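Side-chain contacts in LP04448p (Drosophila melanogaster, PDB 2QK2), which probably binds tubulin through its TOG domains and acts at growing microtubule plus ends, as a member of the XMAP215/Dis1 family: residues 39-42 / 43-47; 86-89 / 90-93. All coordinates share one frame; numbering follows the deposited sequence.

Contact 1: 39-42 / 43-47; sequences LEKL and LTDHP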
loop_
_atom_site.group_PDB
_atom_site.type_symbol
_atom_site.label_atom_id
_atom_site.label_comp_id
_atom_site.label_asym_id
_atom_site.label_seq_id
_atom_site.Cartn_x
_atom_site.Cartn_y
_atom_site.Cartn_z
ATOM N N LEU A 39 6.592 -20.405 0.007
ATOM C CA LEU A 39 6.346 -19.338 -0.954
ATOM C C LEU A 39 7.274 -18.159 -0.695
ATOM O O LEU A 39 7.901 -17.635 -1.618
ATOM C CB LEU A 39 4.895 -18.857 -0.876
ATOM C CG LEU A 39 4.553 -17.625 -1.726
ATOM C CD1 LEU A 39 4.727 -17.936 -3.208
ATOM C CD2 LEU A 39 3.117 -17.202 -1.433
ATOM N N GLU A 40 7.366 -17.737 0.562
ATOM C CA GLU A 40 8.225 -16.605 0.877
ATOM C C GLU A 40 9.658 -16.851 0.419
ATOM O O GLU A 40 10.328 -15.930 -0.048
ATOM C CB GLU A 40 8.207 -16.290 2.373
ATOM C CG GLU A 40 8.844 -14.936 2.673
ATOM C CD GLU A 40 8.621 -14.465 4.100
ATOM O OE1 GLU A 40 7.470 -14.554 4.593
ATOM O OE2 GLU A 40 9.597 -13.990 4.722
ATOM N N LYS A 41 10.125 -18.091 0.540
ATOM C CA LYS A 41 11.487 -18.418 0.120
ATOM C C LYS A 41 11.620 -18.358 -1.401
ATOM O O LYS A 41 12.625 -17.866 -1.930
ATOM C CB LYS A 41 11.893 -19.806 0.616
ATOM C CG LYS A 41 13.331 -20.167 0.259
ATOM C CD LYS A 41 13.692 -21.579 0.689
ATOM C CE LYS A 41 15.134 -21.907 0.327
ATOM N NZ LYS A 41 15.465 -23.327 0.648
ATOM N N LEU A 42 10.614 -18.871 -2.106
ATOM C CA LEU A 42 10.627 -18.834 -3.563
ATOM C C LEU A 42 10.688 -17.384 -4.036
ATOM O O LEU A 42 11.445 -17.053 -4.946
ATOM C CB LEU A 42 9.367 -19.489 -4.138
ATOM C CG LEU A 42 9.273 -21.014 -4.076
ATOM C CD1 LEU A 42 7.906 -21.472 -4.578
ATOM C CD2 LEU A 42 10.399 -21.619 -4.914
ATOM N N LEU A 43 9.888 -16.524 -3.411
ATOM C CA LEU A 43 9.840 -15.114 -3.782
ATOM C C LEU A 43 11.146 -14.377 -3.481
ATOM O O LEU A 43 11.541 -13.478 -4.225
ATOM C CB LEU A 43 8.665 -14.422 -3.077
ATOM C CG LEU A 43 7.268 -14.892 -3.507
ATOM C CD1 LEU A 43 6.205 -14.265 -2.610
ATOM C CD2 LEU A 43 7.021 -14.514 -4.963
ATOM N N THR A 44 11.818 -14.748 -2.396
ATOM C CA THR A 44 13.076 -14.090 -2.066
ATOM C C THR A 44 14.202 -14.628 -2.949
ATOM O O THR A 44 15.121 -13.894 -3.289
ATOM C CB THR A 44 13.458 -14.270 -0.578
ATOM O OG1 THR A 44 13.662 -15.657 -0.296
ATOM C CG2 THR A 44 12.358 -13.739 0.320
ATOM N N ASP A 45 14.131 -15.900 -3.337
ATOM C CA ASP A 45 15.167 -16.472 -4.194
ATOM C C ASP A 45 15.069 -16.035 -5.659
ATOM O O ASP A 45 16.065 -16.065 -6.387
ATOM C CB ASP A 45 15.143 -18.006 -4.145
ATOM C CG ASP A 45 15.578 -18.556 -2.799
ATOM O OD1 ASP A 45 16.455 -17.943 -2.154
ATOM O OD2 ASP A 45 15.050 -19.612 -2.392
ATOM N N HIS A 46 13.876 -15.634 -6.093
ATOM C CA HIS A 46 13.674 -15.225 -7.480
ATOM C C HIS A 46 12.973 -13.875 -7.581
ATOM O O HIS A 46 11.760 -13.808 -7.782
ATOM C CB HIS A 46 12.855 -16.292 -8.201
ATOM C CG HIS A 46 13.385 -17.677 -8.009
ATOM N ND1 HIS A 46 14.611 -18.078 -8.494
ATOM C CD2 HIS A 46 12.869 -18.747 -7.358
ATOM C CE1 HIS A 46 14.828 -19.335 -8.151
ATOM N NE2 HIS A 46 13.786 -19.764 -7.461
ATOM N N PRO A 47 13.738 -12.779 -7.464
ATOM C CA PRO A 47 13.214 -11.410 -7.532
ATOM C C PRO A 47 12.520 -11.039 -8.842
ATOM O O PRO A 47 11.733 -10.092 -8.884
ATOM C CB PRO A 47 14.454 -10.557 -7.263
ATOM C CG PRO A 47 15.552 -11.379 -7.848
ATOM C CD PRO A 47 15.207 -12.770 -7.363
#

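Contact 2: 86-89 / 90-93; sequences KGLA and KRFS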
loop_
_atom_site.group_PDB
_atom_site.type_symbol
_atom_site.label_atom_id
_atom_site.label_comp_id
_atom_site.label_asym_id
_atom_site.label_seq_id
_atom_site.Cartn_x
_atom_site.Cartn_y
_atom_site.Cartn_z
ATOM N N LYS A 86 6.196 -6.827 -6.193
ATOM C CA LYS A 86 7.489 -6.291 -6.614
ATOM C C LYS A 86 8.111 -7.105 -7.746
ATOM O O LYS A 86 8.734 -6.549 -8.648
ATOM C CB LYS A 86 8.492 -6.291 -5.463
ATOM C CG LYS A 86 8.264 -5.260 -4.388
ATOM C CD LYS A 86 9.485 -5.192 -3.478
ATOM C CE LYS A 86 10.739 -4.858 -4.288
ATOM N NZ LYS A 86 11.982 -4.810 -3.465
ATOM N N GLY A 87 7.969 -8.424 -7.675
ATOM C CA GLY A 87 8.555 -9.284 -8.688
ATOM C C GLY A 87 7.860 -9.230 -10.030
ATOM O O GLY A 87 8.438 -9.616 -11.046
ATOM N N LEU A 88 6.622 -8.752 -10.027
ATOM C CA LEU A 88 5.814 -8.649 -11.236
ATOM C C LEU A 88 5.772 -7.211 -11.749
ATOM O O LEU A 88 5.435 -6.965 -12.909
ATOM C CB LEU A 88 4.385 -9.123 -10.940
ATOM C CG LEU A 88 3.854 -10.476 -11.447
ATOM C CD1 LEU A 88 4.973 -11.437 -11.769
ATOM C CD2 LEU A 88 2.922 -11.054 -10.397
ATOM N N ALA A 89 6.103 -6.263 -10.877
ATOM C CA ALA A 89 6.085 -4.847 -11.238
ATOM C C ALA A 89 4.750 -4.514 -11.902
ATOM O O ALA A 89 3.696 -4.832 -11.356
ATOM C CB ALA A 89 7.251 -4.530 -12.174
ATOM N N LYS A 90 4.787 -3.898 -13.080
ATOM C CA LYS A 90 3.558 -3.529 -13.784
ATOM C C LYS A 90 2.696 -4.727 -14.161
ATOM O O LYS A 90 1.502 -4.574 -14.411
ATOM C CB LYS A 90 3.881 -2.727 -15.048
ATOM C CG LYS A 90 4.643 -1.432 -14.789
ATOM C CD LYS A 90 3.793 -0.393 -14.082
ATOM C CE LYS A 90 4.607 0.863 -13.798
ATOM N NZ LYS A 90 5.218 1.421 -15.041
ATOM N N ARG A 91 3.297 -5.914 -14.217
ATOM C CA ARG A 91 2.546 -7.123 -14.551
ATOM C C ARG A 91 1.526 -7.442 -13.455
ATOM O O ARG A 91 0.697 -8.337 -13.614
ATOM C CB ARG A 91 3.484 -8.328 -14.722
ATOM C CG ARG A 91 4.116 -8.507 -16.104
ATOM C CD ARG A 91 5.442 -7.773 -16.257
ATOM N NE ARG A 91 6.452 -8.193 -15.282
ATOM C CZ ARG A 91 6.914 -9.435 -15.141
ATOM N NH1 ARG A 91 6.462 -10.418 -15.912
ATOM N NH2 ARG A 91 7.835 -9.697 -14.220
ATOM N N PHE A 92 1.583 -6.710 -12.344
ATOM C CA PHE A 92 0.656 -6.945 -11.233
ATOM C C PHE A 92 -0.601 -6.082 -11.338
ATOM O O PHE A 92 -1.584 -6.316 -10.629
ATOM C CB PHE A 92 1.353 -6.661 -9.885
ATOM C CG PHE A 92 0.593 -7.181 -8.684
ATOM C CD1 PHE A 92 0.754 -8.501 -8.258
ATOM C CD2 PHE A 92 -0.316 -6.365 -8.008
ATOM C CE1 PHE A 92 0.017 -9.004 -7.174
ATOM C CE2 PHE A 92 -1.057 -6.855 -6.928
ATOM C CZ PHE A 92 -0.891 -8.178 -6.510
ATOM N N SER A 93 -0.576 -5.101 -12.241
ATOM C CA SER A 93 -1.687 -4.163 -12.404
ATOM C C SER A 93 -3.096 -4.741 -12.380
ATOM O O SER A 93 -3.991 -4.160 -11.766
ATOM C CB SER A 93 -1.504 -3.328 -13.682
ATOM O OG SER A 93 -1.634 -4.120 -14.849
#

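Contact 1: 39-42 / 43-47
Leu43 lies one helical turn on from Leu39, and the two side chains cross obliquely, CD1 of Leu43 coming within 3.8 Å of CG of Leu39. A chi1 of 173° sets Leu39 CG beside its carbonyl carbon, while Leu43 keeps CG beside its nitrogen. Leu43 is also held through the backbone: its N-H points nearly straight down the carbonyl of Leu39, 2.9 Å from N to O, and its CG lies 3.4 Å from Leu39 O. Leu42, the next large residue, faces another side and touches Met16, while its oxygen takes a weak bond from His46 N at the helix end. Residues 39-45 form the last turns of helix 29-45, an early helix of the HEAT-repeat TOG domain, and His46 leaves it. Leu39 and Leu43 turn inward to helix 71-88, at Cys80 and Leu83; Leu39 also meets helix 55-67, and Leu43 touches Ile12. Shortening Leu43 to an alanine is likely to open a gap beside Leu39 and Leu83. On the outer side, Lys41 O accepts twice, from Asp45 N at 2.8 Å and from Thr44 OG1 at 2.9 Å, both reaching it from one face of the carbonyl plane. Thr44 can do this because chi1 of 63° folds its hydroxyl back between N and C. The extended Lys41 chain runs past Asp45, its CG 3.2 Å from Asp45 OD2, yet Lys41 NZ stays 4.8 Å from that oxygen, too far for a salt bridge.

Contact 2: 86-89 / 90-93
Arg91 folds back over Leu88 at the C-terminal end of helix 71-88, where Ala89, with positive phi, is the first residue to leave helical geometry and the chain turns into a short 3-10 segment, 90-92. In this HEAT-repeat TOG domain the turn leads on to helix 93-105. Two backbone bonds hold it. Arg91 N donates to Leu88 O over 2.7 Å, well out of the carbonyl plane and with a bent N-H angle of 138°. Phe92 N donates to Ala89 O over 3.0 Å, straighter at the hydrogen but again from above the carbonyl plane. Within the turn, Ser93 N closes on Lys90 O. The arginine chain bends at chi2 (89°) and chi3 and wraps round the Leu88 carbonyl, bringing Arg91 NE to 2.9 Å from Leu88 O. The terminal nitrogens are satisfied farther off: NH2 by the carbonyl oxygen of Leu49 and NH1 by OD1 of Asn51, both in the loop after helix 29-45. Gly87 shares a backbone hydrogen bond with Leu49, so the helix end and the arginine hold the same loop residue.

Beneath these polar links, Leu88 supplies the apolar floor. One of its methyls, CD1, lies above one face of the guanidinium, nearer its margin than its centre, while Leu88 CG rests 3.9 Å from Arg91 CB. Phe92 enters the core among Leu81, Leu84 and Ala85 of helix 71-88 and Ile125 of helix 112-126, and its ring meets that of Tyr95. The other Leu88 methyl, CD2, lies in the plane of the Phe92 ring, at its edge, 4.0 Å from Phe92 CD1.

In the fold
From the N terminus, the chain first reaches contact 1, which finishes helix 29-45 and releases the chain at His46 into the loop leading to helix 55-67. Helix 71-88 then runs back to contact 2, which turns the chain toward helix 93-105. The two contacts follow in series, neither nested nor crossed, and each is local to one helix end. Their centres lie about 15 Å apart, on the same side of the chain's centre; their nearest atoms are about 3 Å apart. The loop opened by contact 1 returns to contact 2, while helix 71-88, which ends in contact 2, packs against helix 29-45.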